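Local coordinates for mercuric reductase (Metallosphaera sedula, PDB 4YWO), which probably catalyses the NADPH-dependent reduction of mercuric ion to elemental mercury, working as an FAD-containing homodimer, at residues I32-L37 / N327-S332; L65-I70 / V82-S87; R172-L177 / Q191-M196; A317-S322 / K334-N339. All coordinates share one frame; numbering follows the deposited sequence.

In the fold
The four contacts form two pairs on opposite sides of the chain's centre. Interactions 1 and 4 share helix 314-330, have centres 14 Å apart and touch, N327 ND2 lying 2.8 Å from K334 O, a probable hydrogen bond. Interactions 2 and 3 have centres 11 Å apart and meet where F86 CD1 packs 3.4 Å from R173 CG. Between the pairs the centres are 35 to 46 Å apart. In interaction 4, segment 317-322 reaches the FAD through A317, beside the cofactor's phosphate; interaction 1 lies at the far end of the same helix. In the other pair, the Y193 side chain of interaction 3 is about 10 Å from FAD.

Interaction 1: I32-L37 / N327-S332; sequences IKANEL and NALTGS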
# COMPACT_ATOMS: atom_id res chain seq x y z
N ILE A 32 23.17 12.17 -12.62
CA ILE A 32 23.44 12.00 -11.16
C ILE A 32 24.47 10.91 -10.94
O ILE A 32 25.47 11.14 -10.22
CB ILE A 32 22.16 11.74 -10.39
CG1 ILE A 32 21.32 12.97 -10.48
CG2 ILE A 32 22.53 11.30 -8.92
CD1 ILE A 32 19.93 12.77 -9.92
N LYS A 33 24.28 9.77 -11.58
CA LYS A 33 25.21 8.71 -11.54
C LYS A 33 26.58 9.12 -12.00
O LYS A 33 27.57 8.66 -11.44
CB LYS A 33 24.78 7.53 -12.31
CG LYS A 33 25.69 6.35 -12.24
CD LYS A 33 25.83 5.95 -10.77
CE LYS A 33 25.89 4.43 -10.67
NZ LYS A 33 25.58 3.87 -9.31
N ALA A 34 26.64 9.90 -13.06
CA ALA A 34 27.94 10.34 -13.55
C ALA A 34 28.71 11.17 -12.45
O ALA A 34 29.92 10.90 -12.22
CB ALA A 34 27.76 11.17 -14.82
N ASN A 35 28.03 12.08 -11.81
CA ASN A 35 28.58 12.88 -10.71
C ASN A 35 29.09 12.00 -9.58
O ASN A 35 30.18 12.26 -9.04
CB ASN A 35 27.56 13.89 -10.17
CG ASN A 35 27.59 15.18 -10.87
OD1 ASN A 35 27.97 16.15 -10.29
ND2 ASN A 35 27.14 15.25 -12.11
N GLU A 36 28.32 11.01 -9.21
CA GLU A 36 28.67 10.00 -8.20
C GLU A 36 29.93 9.19 -8.58
O GLU A 36 30.70 8.76 -7.73
CB GLU A 36 27.51 9.07 -7.92
CG GLU A 36 26.33 9.82 -7.25
CD GLU A 36 25.03 9.00 -7.10
OE1 GLU A 36 24.93 7.87 -7.67
OE2 GLU A 36 24.11 9.48 -6.38
N LEU A 37 30.18 8.97 -9.87
CA LEU A 37 31.39 8.30 -10.31
C LEU A 37 32.46 9.29 -10.66
O LEU A 37 33.46 8.92 -11.33
CB LEU A 37 31.04 7.46 -11.54
CG LEU A 37 30.01 6.41 -11.20
CD1 LEU A 37 29.51 5.63 -12.44
CD2 LEU A 37 30.58 5.55 -10.05
N ASN A 327 27.61 1.33 -16.40
CA ASN A 327 28.27 0.37 -17.33
C ASN A 327 29.21 1.15 -18.29
O ASN A 327 30.38 0.74 -18.59
CB ASN A 327 27.32 -0.41 -18.16
CG ASN A 327 26.52 -1.48 -17.32
OD1 ASN A 327 26.93 -1.79 -16.24
ND2 ASN A 327 25.54 -2.07 -17.88
N ALA A 328 28.78 2.33 -18.66
CA ALA A 328 29.62 3.12 -19.66
C ALA A 328 30.84 3.61 -19.02
O ALA A 328 31.92 3.51 -19.69
CB ALA A 328 28.78 4.30 -20.21
N LEU A 329 30.79 4.08 -17.76
CA LEU A 329 31.95 4.76 -17.14
C LEU A 329 32.85 3.81 -16.31
O LEU A 329 33.99 4.18 -16.03
CB LEU A 329 31.59 5.89 -16.25
CG LEU A 329 30.80 7.08 -16.77
CD1 LEU A 329 30.31 8.02 -15.74
CD2 LEU A 329 31.71 7.82 -17.78
N THR A 330 32.34 2.63 -15.94
CA THR A 330 33.14 1.77 -15.06
C THR A 330 33.51 0.53 -15.71
O THR A 330 34.34 -0.18 -15.20
CB THR A 330 32.43 1.47 -13.69
OG1 THR A 330 31.37 0.60 -13.92
CG2 THR A 330 31.93 2.69 -13.06
N GLY A 331 32.91 0.18 -16.83
CA GLY A 331 33.16 -1.06 -17.45
C GLY A 331 32.38 -2.24 -16.82
O GLY A 331 32.64 -3.41 -17.11
N SER A 332 31.36 -1.92 -16.03
CA SER A 332 30.53 -3.00 -15.38
C SER A 332 29.60 -3.65 -16.43
O SER A 332 29.42 -3.18 -17.62
CB SER A 332 29.83 -2.45 -14.15
OG SER A 332 29.08 -1.28 -14.53
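The C-terminal ends of two helices, 25-36 and 314-330, pack together through A34 on the first helix and L37 just past its end, and through L329 and T330 on the second. L329 is at the middle of a small contact that buries 151 Å² in all: its CD1 methyl lies 4.0 Å from A34 CA, close to the helix backbone, and 4.2 Å from L37 CD1. L37 is the first residue to leave helical geometry after helix 25-36, and its side chain runs obliquely to that of L329. The same CD1 branch of L37 reaches T330 CG2 at 3.9 Å, the two side chains crossing at about a right angle. With chi1 of 72°, T330 turns its methyl to this leucine and its hydroxyl back to its own helix, where OG1 is hydrogen-bonded to E326 O. Helix 25-36 follows strand 16-21 and the glycine-rich turn of a Rossmann-type dinucleotide fold, with FAD-binding A25 and A26 at its start, so this contact joins its distal end to the late helix 314-330. That second helix ends at T330, and G331, with phi 80°, leaves helical geometry. Just past it S332 OG gives a 2.8 Å hydrogen bond to N327 OD1, in the carbonyl plane on a lone pair, and the other end of this amide, ND2, is hydrogen-bonded to E293 O, fixing the rotation of the N327 side chain.

Interaction 2: L65-I70 / V82-S87; sequences LYIAEI and VYPPFS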
# COMPACT_ATOMS: atom_id res chain seq x y z
N LEU A 65 -6.45 12.73 -11.70
CA LEU A 65 -7.23 11.58 -11.27
C LEU A 65 -7.55 11.66 -9.80
O LEU A 65 -8.64 11.23 -9.41
CB LEU A 65 -6.43 10.22 -11.51
CG LEU A 65 -6.40 9.81 -12.99
CD1 LEU A 65 -5.28 8.82 -13.19
CD2 LEU A 65 -7.69 9.18 -13.33
N TYR A 66 -6.67 12.26 -8.99
CA TYR A 66 -6.91 12.49 -7.53
C TYR A 66 -8.10 13.44 -7.36
O TYR A 66 -9.06 13.16 -6.60
CB TYR A 66 -5.66 12.97 -6.85
CG TYR A 66 -5.94 13.53 -5.47
CD1 TYR A 66 -6.19 12.68 -4.45
CD2 TYR A 66 -5.93 14.91 -5.24
CE1 TYR A 66 -6.45 13.22 -3.20
CE2 TYR A 66 -6.19 15.43 -3.99
CZ TYR A 66 -6.51 14.58 -3.03
OH TYR A 66 -6.75 15.18 -1.76
N ILE A 67 -8.02 14.53 -8.10
CA ILE A 67 -9.14 15.55 -8.05
C ILE A 67 -10.42 14.90 -8.48
O ILE A 67 -11.48 15.06 -7.81
CB ILE A 67 -8.83 16.71 -8.98
CG1 ILE A 67 -7.71 17.47 -8.35
CG2 ILE A 67 -10.06 17.65 -9.00
CD1 ILE A 67 -7.21 18.52 -9.23
N ALA A 68 -10.41 14.12 -9.55
CA ALA A 68 -11.57 13.40 -10.01
C ALA A 68 -12.17 12.48 -8.88
O ALA A 68 -13.39 12.37 -8.73
CB ALA A 68 -11.38 12.65 -11.25
N GLU A 69 -11.30 11.73 -8.27
CA GLU A 69 -11.65 10.82 -7.22
C GLU A 69 -12.30 11.51 -6.01
O GLU A 69 -13.31 11.00 -5.47
CB GLU A 69 -10.44 9.98 -6.77
CG GLU A 69 -10.72 9.13 -5.56
CD GLU A 69 -10.32 9.72 -4.15
OE1 GLU A 69 -9.18 10.28 -4.01
OE2 GLU A 69 -11.14 9.54 -3.15
N ILE A 70 -11.75 12.56 -5.51
CA ILE A 70 -12.29 13.16 -4.27
C ILE A 70 -13.66 13.79 -4.55
O ILE A 70 -14.54 13.74 -3.73
CB ILE A 70 -11.35 14.15 -3.58
CG1 ILE A 70 -11.01 15.36 -4.44
CG2 ILE A 70 -10.05 13.43 -3.18
CD1 ILE A 70 -10.09 16.36 -3.82
N VAL A 82 -21.71 17.78 -7.55
CA VAL A 82 -20.55 18.59 -7.55
C VAL A 82 -19.41 17.86 -8.35
O VAL A 82 -19.13 16.74 -8.09
CB VAL A 82 -20.18 18.85 -6.13
CG1 VAL A 82 -19.91 17.52 -5.38
CG2 VAL A 82 -19.04 19.78 -6.03
N TYR A 83 -18.99 18.51 -9.44
CA TYR A 83 -17.86 18.06 -10.28
C TYR A 83 -16.67 19.01 -10.12
O TYR A 83 -16.77 20.17 -9.78
CB TYR A 83 -18.33 17.93 -11.74
CG TYR A 83 -19.31 16.82 -11.92
CD1 TYR A 83 -20.68 17.04 -11.73
CD2 TYR A 83 -18.92 15.58 -12.28
CE1 TYR A 83 -21.58 16.03 -11.87
CE2 TYR A 83 -19.84 14.55 -12.44
CZ TYR A 83 -21.16 14.81 -12.21
OH TYR A 83 -22.02 13.76 -12.40
N PRO A 84 -15.47 18.51 -10.45
CA PRO A 84 -14.34 19.35 -10.31
C PRO A 84 -14.41 20.62 -11.25
O PRO A 84 -14.83 20.42 -12.38
CB PRO A 84 -13.22 18.48 -10.80
CG PRO A 84 -13.66 17.10 -10.59
CD PRO A 84 -15.14 17.13 -10.83
N PRO A 85 -13.99 21.75 -10.76
CA PRO A 85 -14.12 22.95 -11.62
C PRO A 85 -13.10 22.82 -12.83
O PRO A 85 -12.05 22.21 -12.72
CB PRO A 85 -13.75 24.06 -10.68
CG PRO A 85 -12.90 23.47 -9.61
CD PRO A 85 -13.44 22.08 -9.44
N PHE A 86 -13.45 23.42 -13.96
CA PHE A 86 -12.56 23.42 -15.10
C PHE A 86 -11.22 24.03 -14.73
O PHE A 86 -10.17 23.58 -15.25
CB PHE A 86 -13.25 24.15 -16.27
CG PHE A 86 -12.34 24.28 -17.52
CD1 PHE A 86 -12.09 23.22 -18.32
CD2 PHE A 86 -11.69 25.48 -17.79
CE1 PHE A 86 -11.28 23.32 -19.42
CE2 PHE A 86 -10.87 25.61 -18.89
CZ PHE A 86 -10.67 24.52 -19.72
N SER A 87 -11.17 24.97 -13.81
CA SER A 87 -9.97 25.60 -13.30
C SER A 87 -8.98 24.65 -12.64
O SER A 87 -7.84 25.00 -12.40
CB SER A 87 -10.31 26.74 -12.30
OG SER A 87 -10.93 26.23 -11.13
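I67 and P84 meet methyl to ring: I67 CG2 lies 3.7 Å from P84 CB and 4.0 Å from P84 CG. This branch of the isoleucine stands anti to its backbone N, which brings it to the CB-CG side of the proline ring as the two side chains slide past each other in opposite directions. P84 CG also reaches the helix backbone, 4.3 Å from A68 CA and 4.1 Å from I67 O, consistent with A68 and P84 having the nearest CA atoms, 6.6 Å apart. The loop, extended from V82 to P85, thus lies against helix 58-78, to which it is joined by a short connection, before the chain enters helix 87-110. Further out, Y71 of the first helix packs on P84, and S88 and E91 of the next helix pack on I67, while R75 is hydrogen-bonded to V82 O and holds the loop from its start. Helix 58-78 begins at C58 of the C53-C58 disulfide, and its I70 packs on K73 of the second subunit. Proline carries no amide hydrogen, so P84 brings no N-H donor to the helix; the contact rests on van der Waals packing of aliphatic carbons, which has little directional demand.

Interaction 3: R172-L177 / Q191-M196; sequences RRIDSL and QMYSRM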
# COMPACT_ATOMS: atom_id res chain seq x y z
N ARG A 172 -10.58 24.21 -23.73
CA ARG A 172 -11.97 24.50 -23.54
C ARG A 172 -12.68 23.42 -22.83
O ARG A 172 -12.19 22.32 -22.69
CB ARG A 172 -12.63 24.71 -24.89
CG ARG A 172 -12.88 23.44 -25.66
CD ARG A 172 -12.94 23.67 -27.18
NE ARG A 172 -13.45 22.53 -27.89
CZ ARG A 172 -12.68 21.51 -28.32
NH1 ARG A 172 -11.40 21.51 -28.14
NH2 ARG A 172 -13.22 20.53 -28.98
N ARG A 173 -13.86 23.72 -22.41
CA ARG A 173 -14.71 22.76 -21.77
C ARG A 173 -15.40 21.98 -22.82
O ARG A 173 -15.99 22.52 -23.78
CB ARG A 173 -15.73 23.46 -20.91
CG ARG A 173 -14.99 24.08 -19.77
CD ARG A 173 -15.89 24.97 -18.99
NE ARG A 173 -16.82 24.20 -18.17
CZ ARG A 173 -17.36 24.75 -17.15
NH1 ARG A 173 -17.08 26.01 -16.89
NH2 ARG A 173 -18.22 24.04 -16.42
N ILE A 174 -15.37 20.66 -22.76
CA ILE A 174 -16.09 19.81 -23.70
C ILE A 174 -17.15 19.00 -23.05
O ILE A 174 -17.09 18.76 -21.80
CB ILE A 174 -15.10 18.88 -24.50
CG1 ILE A 174 -14.48 17.84 -23.57
CG2 ILE A 174 -13.97 19.66 -25.16
CD1 ILE A 174 -13.54 16.85 -24.21
N ASP A 175 -18.13 18.57 -23.82
CA ASP A 175 -19.19 17.67 -23.35
C ASP A 175 -19.06 16.20 -23.66
O ASP A 175 -19.75 15.38 -23.06
CB ASP A 175 -20.57 18.06 -23.89
CG ASP A 175 -20.94 19.50 -23.53
OD1 ASP A 175 -20.52 20.02 -22.45
OD2 ASP A 175 -21.67 20.12 -24.33
N SER A 176 -18.27 15.85 -24.68
CA SER A 176 -18.16 14.50 -25.18
C SER A 176 -16.76 14.32 -25.70
O SER A 176 -16.14 15.24 -26.21
CB SER A 176 -19.24 14.13 -26.19
OG SER A 176 -19.15 15.09 -27.26
N LEU A 177 -16.22 13.09 -25.59
CA LEU A 177 -14.89 12.70 -25.92
C LEU A 177 -14.85 11.31 -26.51
O LEU A 177 -15.40 10.38 -25.94
CB LEU A 177 -13.94 12.79 -24.70
CG LEU A 177 -12.50 12.47 -24.94
CD1 LEU A 177 -11.81 13.54 -25.77
CD2 LEU A 177 -11.75 12.35 -23.62
N GLN A 191 -11.57 7.55 -17.43
CA GLN A 191 -12.11 7.71 -16.13
C GLN A 191 -12.02 9.17 -15.66
O GLN A 191 -12.95 9.68 -15.12
CB GLN A 191 -11.41 6.80 -15.12
CG GLN A 191 -11.98 7.02 -13.73
CD GLN A 191 -11.45 5.95 -12.73
OE1 GLN A 191 -10.58 6.34 -11.91
NE2 GLN A 191 -12.24 4.96 -12.54
N MET A 192 -10.91 9.85 -15.91
CA MET A 192 -10.70 11.19 -15.56
C MET A 192 -11.80 12.08 -16.15
O MET A 192 -12.48 12.79 -15.40
CB MET A 192 -9.35 11.70 -16.06
CG MET A 192 -8.94 13.12 -15.74
SD MET A 192 -7.51 13.68 -16.69
CE MET A 192 -6.22 12.49 -16.21
N TYR A 193 -12.05 11.95 -17.48
CA TYR A 193 -13.02 12.87 -18.11
C TYR A 193 -14.40 12.47 -17.81
O TYR A 193 -15.27 13.33 -17.56
CB TYR A 193 -12.72 12.94 -19.63
CG TYR A 193 -11.73 14.03 -19.99
CD1 TYR A 193 -10.38 14.01 -19.63
CD2 TYR A 193 -12.16 15.22 -20.63
CE1 TYR A 193 -9.51 15.10 -19.87
CE2 TYR A 193 -11.31 16.23 -20.92
CZ TYR A 193 -10.00 16.21 -20.56
OH TYR A 193 -9.18 17.25 -20.81
N SER A 194 -14.70 11.18 -17.69
CA SER A 194 -16.07 10.80 -17.27
C SER A 194 -16.43 11.34 -15.89
O SER A 194 -17.56 11.80 -15.65
CB SER A 194 -16.28 9.31 -17.40
OG SER A 194 -15.51 8.58 -16.50
N ARG A 195 -15.46 11.43 -15.02
CA ARG A 195 -15.64 11.95 -13.63
C ARG A 195 -15.67 13.48 -13.63
O ARG A 195 -15.70 14.14 -12.60
CB ARG A 195 -14.59 11.35 -12.69
CG ARG A 195 -14.81 9.90 -12.45
CD ARG A 195 -13.77 9.37 -11.45
NE ARG A 195 -14.11 8.01 -11.01
CZ ARG A 195 -13.61 7.42 -9.90
NH1 ARG A 195 -12.65 8.01 -9.23
NH2 ARG A 195 -14.15 6.24 -9.56
N MET A 196 -15.46 14.05 -14.84
CA MET A 196 -15.70 15.53 -15.03
C MET A 196 -16.95 15.85 -15.82
O MET A 196 -17.00 16.94 -16.45
CB MET A 196 -14.51 16.16 -15.59
CG MET A 196 -13.37 15.96 -14.67
SD MET A 196 -11.89 16.58 -15.27
CE MET A 196 -10.76 16.02 -13.92
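The chain enters strand 176-180 from an irregular lead-in at 172-175 and passes alongside the last turn of helix 184-194; the nearest CA pair across the segments is L177 and Y193, 8.0 Å apart. The strand and helix, with strand 199-203, form a beta-alpha-beta crossover in a four-stranded parallel sheet; in this oxidoreductase family such a second Rossmann-like unit belongs to the NAD(P)H-binding domain, and the annotated FAD-binding residues lie away from it. Y193 carries the contact from the helix side, its ring receiving two methyl groups, both obliquely. L177 CD2 lies 4.0 Å from Y193 CG, at the root of the ring, where chi1 of -177° and chi2 of 70° carry this methyl. I174 CD1 reaches the CE2 side of the ring, 4.0 Å from Y193 CE2, with its side chain crossing the tyrosine at about a right angle. Both methyls, L177 CD2 and I174 CD1, lie 4.2 Å from Y193 CD2, approaching it from neighbouring directions. The phenol is held at its far end, where OH is hydrogen-bonded to A167 O, satisfying a polar atom of a buried side chain and fixing where the ring points. Y193 also packs on V200, so this helix residue meets both strand 176-180, through L177, and strand 199-203. I174 is packed from another side by R172, whose NH2 makes a salt bridge to E260: I174 CG2 stands 3.8 Å above the guanidinium plane, over its centre.

Interaction 4: A317-S322 / K334-N339; sequences AGRQGS and KRVDEN. With FAD (flavin-adenine dinucleotide), chain B; GOL (glycerol), chain G.
Helix 314-330, which borders the FAD pocket through A317, turns R319 and Q320 to loop 334-339, where V336 fits between them. V336 CG2 lies 3.8 Å from R319 CG, and V336 CG1 lies 3.8 Å from Q320 CG; the first pair slides past in opposite directions, the second crosses at about a right angle. R319 has its CG anti to the backbone N (chi1 -172°) and then bends at chi2 (74°), so that its aliphatic part lies along the valine while its guanidinium goes on to a salt bridge with D432 of the second subunit. Q320 is extended beyond CG, and its amide is gripped at both ends: OE1 accepts from G305 N, while NE2 donates to glycerol O3 at 2.9 Å and to a water at 3.0 Å. The same water donates to E338 OE2 (3.2 Å), and glycerol O3 donates to E338 OE1 (3.2 Å), so glycerol, probably from the crystallisation liquor, and water bridge the helix to the loop. In the loop, D337 OD1 accepts from N339 N in an Asx turn. On the cofactor side of the helix, A317 CB packs 3.7 Å from O2P of FAD, and E314 N is hydrogen-bonded to the cofactor: helix 314-330 is a late element of the FAD site, leading through loop 334-339 towards the dimerisation domain.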
# COMPACT_ATOMS: atom_id res chain seq x y z
N ALA A 317 12.82 4.00 -16.36
CA ALA A 317 13.71 4.93 -17.15
C ALA A 317 14.86 5.43 -16.24
O ALA A 317 16.02 5.39 -16.65
CB ALA A 317 12.89 6.08 -17.71
N GLY A 318 14.55 5.79 -14.98
CA GLY A 318 15.53 6.21 -14.02
C GLY A 318 16.58 5.14 -13.80
O GLY A 318 17.78 5.38 -13.85
N ARG A 319 16.14 3.96 -13.43
CA ARG A 319 17.03 2.81 -13.19
C ARG A 319 17.93 2.54 -14.39
O ARG A 319 19.17 2.37 -14.16
CB ARG A 319 16.29 1.57 -12.85
CG ARG A 319 17.16 0.42 -12.41
CD ARG A 319 17.63 0.75 -11.00
NE ARG A 319 18.75 -0.02 -10.50
CZ ARG A 319 19.69 0.47 -9.70
NH1 ARG A 319 19.78 1.80 -9.44
NH2 ARG A 319 20.60 -0.34 -9.25
N GLN A 320 17.37 2.50 -15.62
CA GLN A 320 18.17 2.30 -16.86
C GLN A 320 19.15 3.44 -17.04
O GLN A 320 20.32 3.14 -17.44
CB GLN A 320 17.25 2.10 -18.02
CG GLN A 320 16.40 0.85 -18.03
CD GLN A 320 15.49 0.76 -19.14
OE1 GLN A 320 14.99 1.82 -19.66
NE2 GLN A 320 15.11 -0.44 -19.52
N GLY A 321 18.81 4.71 -16.76
CA GLY A 321 19.77 5.82 -16.95
C GLY A 321 20.95 5.62 -15.98
O GLY A 321 22.11 5.74 -16.34
N SER A 322 20.68 5.19 -14.70
CA SER A 322 21.75 4.87 -13.80
C SER A 322 22.61 3.74 -14.21
O SER A 322 23.86 3.86 -14.09
CB SER A 322 21.22 4.54 -12.33
OG SER A 322 20.53 5.68 -11.79
N LYS A 334 26.20 -4.64 -15.50
CA LYS A 334 24.90 -4.59 -14.77
C LYS A 334 23.73 -4.57 -15.69
O LYS A 334 23.81 -4.07 -16.86
CB LYS A 334 24.85 -3.45 -13.84
CG LYS A 334 26.01 -3.56 -12.87
CD LYS A 334 25.89 -2.68 -11.66
CE LYS A 334 26.99 -3.12 -10.68
NZ LYS A 334 27.25 -2.05 -9.69
N ARG A 335 22.62 -5.15 -15.19
CA ARG A 335 21.40 -5.31 -15.92
C ARG A 335 20.23 -4.90 -15.09
O ARG A 335 20.36 -4.81 -13.87
CB ARG A 335 21.22 -6.73 -16.29
CG ARG A 335 22.51 -7.23 -16.85
CD ARG A 335 22.34 -8.55 -17.48
NE ARG A 335 22.32 -9.58 -16.47
CZ ARG A 335 22.08 -10.85 -16.81
NH1 ARG A 335 21.93 -11.18 -18.11
NH2 ARG A 335 22.01 -11.78 -15.88
N VAL A 336 19.08 -4.60 -15.73
CA VAL A 336 17.91 -4.35 -14.93
C VAL A 336 16.91 -5.33 -15.46
O VAL A 336 16.40 -5.18 -16.60
CB VAL A 336 17.40 -2.88 -14.96
CG1 VAL A 336 17.33 -2.40 -16.34
CG2 VAL A 336 16.04 -2.75 -14.28
N ASP A 337 16.63 -6.30 -14.59
CA ASP A 337 15.60 -7.36 -14.84
C ASP A 337 14.18 -6.83 -15.00
O ASP A 337 13.56 -6.46 -13.98
CB ASP A 337 15.69 -8.31 -13.65
CG ASP A 337 14.57 -9.41 -13.62
OD1 ASP A 337 14.01 -9.79 -14.69
OD2 ASP A 337 14.29 -9.87 -12.48
N GLU A 338 13.67 -6.80 -16.23
CA GLU A 338 12.35 -6.25 -16.51
C GLU A 338 11.22 -7.07 -15.90
O GLU A 338 10.09 -6.59 -15.79
CB GLU A 338 12.14 -6.10 -18.02
CG GLU A 338 11.53 -4.77 -18.43
CD GLU A 338 12.03 -4.30 -19.78
OE1 GLU A 338 13.12 -4.73 -20.20
OE2 GLU A 338 11.32 -3.50 -20.43
N ASN A 339 11.51 -8.31 -15.52
CA ASN A 339 10.43 -9.23 -14.94
C ASN A 339 10.25 -9.09 -13.43
O ASN A 339 9.47 -9.80 -12.84
CB ASN A 339 10.64 -10.66 -15.37
CG ASN A 339 10.46 -10.85 -16.88
OD1 ASN A 339 9.67 -10.13 -17.55
ND2 ASN A 339 11.17 -11.81 -17.43
PA FAD B . 11.73 11.60 -21.77
O1A FAD B . 11.51 12.10 -20.37
O2A FAD B . 10.77 11.99 -22.87
O5B FAD B . 13.22 12.02 -22.23
C5B FAD B . 13.43 12.67 -23.48
C4B FAD B . 13.90 14.10 -23.23
O4B FAD B . 15.11 14.35 -23.95
C3B FAD B . 12.87 15.11 -23.70
O3B FAD B . 12.44 15.92 -22.60
C2B FAD B . 13.56 15.97 -24.74
O2B FAD B . 13.57 17.34 -24.31
C1B FAD B . 14.98 15.45 -24.85
N9A FAD B . 15.23 14.99 -26.24
C8A FAD B . 14.47 14.14 -26.94
N7A FAD B . 14.97 13.93 -28.18
C5A FAD B . 16.10 14.66 -28.29
C6A FAD B . 17.12 14.90 -29.33
N6A FAD B . 17.05 14.30 -30.54
N1A FAD B . 18.14 15.74 -29.03
C2A FAD B . 18.22 16.35 -27.84
N3A FAD B . 17.33 16.18 -26.84
C4A FAD B . 16.26 15.36 -27.00
N1 FAD B . 5.10 6.25 -16.01
C2 FAD B . 4.97 5.80 -14.74
O2 FAD B . 5.86 5.06 -14.27
N3 FAD B . 3.91 6.11 -13.96
C4 FAD B . 2.91 6.89 -14.39
O4 FAD B . 1.95 7.16 -13.65
C4X FAD B . 2.98 7.43 -15.77
N5 FAD B . 2.01 8.22 -16.28
C5X FAD B . 2.10 8.70 -17.54
C6 FAD B . 1.10 9.52 -18.05
C7 FAD B . 1.18 10.01 -19.34
C7M FAD B . 0.09 10.90 -19.88
C8 FAD B . 2.35 9.67 -20.20
C8M FAD B . 2.44 10.20 -21.60
C9 FAD B . 3.36 8.85 -19.70
C9A FAD B . 3.27 8.36 -18.40
N10 FAD B . 4.29 7.53 -17.89
C10 FAD B . 4.17 7.05 -16.57
C1' FAD B . 5.45 7.17 -18.71
C2' FAD B . 6.65 8.01 -18.28
O2' FAD B . 6.29 9.40 -18.28
C3' FAD B . 7.83 7.80 -19.23
O3' FAD B . 8.09 6.40 -19.36
C4' FAD B . 9.08 8.50 -18.71
O4' FAD B . 8.88 9.92 -18.76
C5' FAD B . 10.30 8.12 -19.54
O5' FAD B . 11.29 9.15 -19.42
P FAD B . 12.50 9.24 -20.48
O1P FAD B . 13.56 10.15 -19.91
O2P FAD B . 12.85 7.84 -20.91
O3P FAD B . 11.81 9.99 -21.73
C1 GOL G . 15.75 -2.92 -22.66
O1 GOL G . 14.40 -2.98 -23.14
C2 GOL G . 16.03 -4.15 -21.81
O2 GOL G . 16.81 -5.09 -22.56
C3 GOL G . 16.80 -3.74 -20.56
O3 GOL G . 15.88 -3.22 -19.59
O HOH W 1 13.07 -1.11 -21.64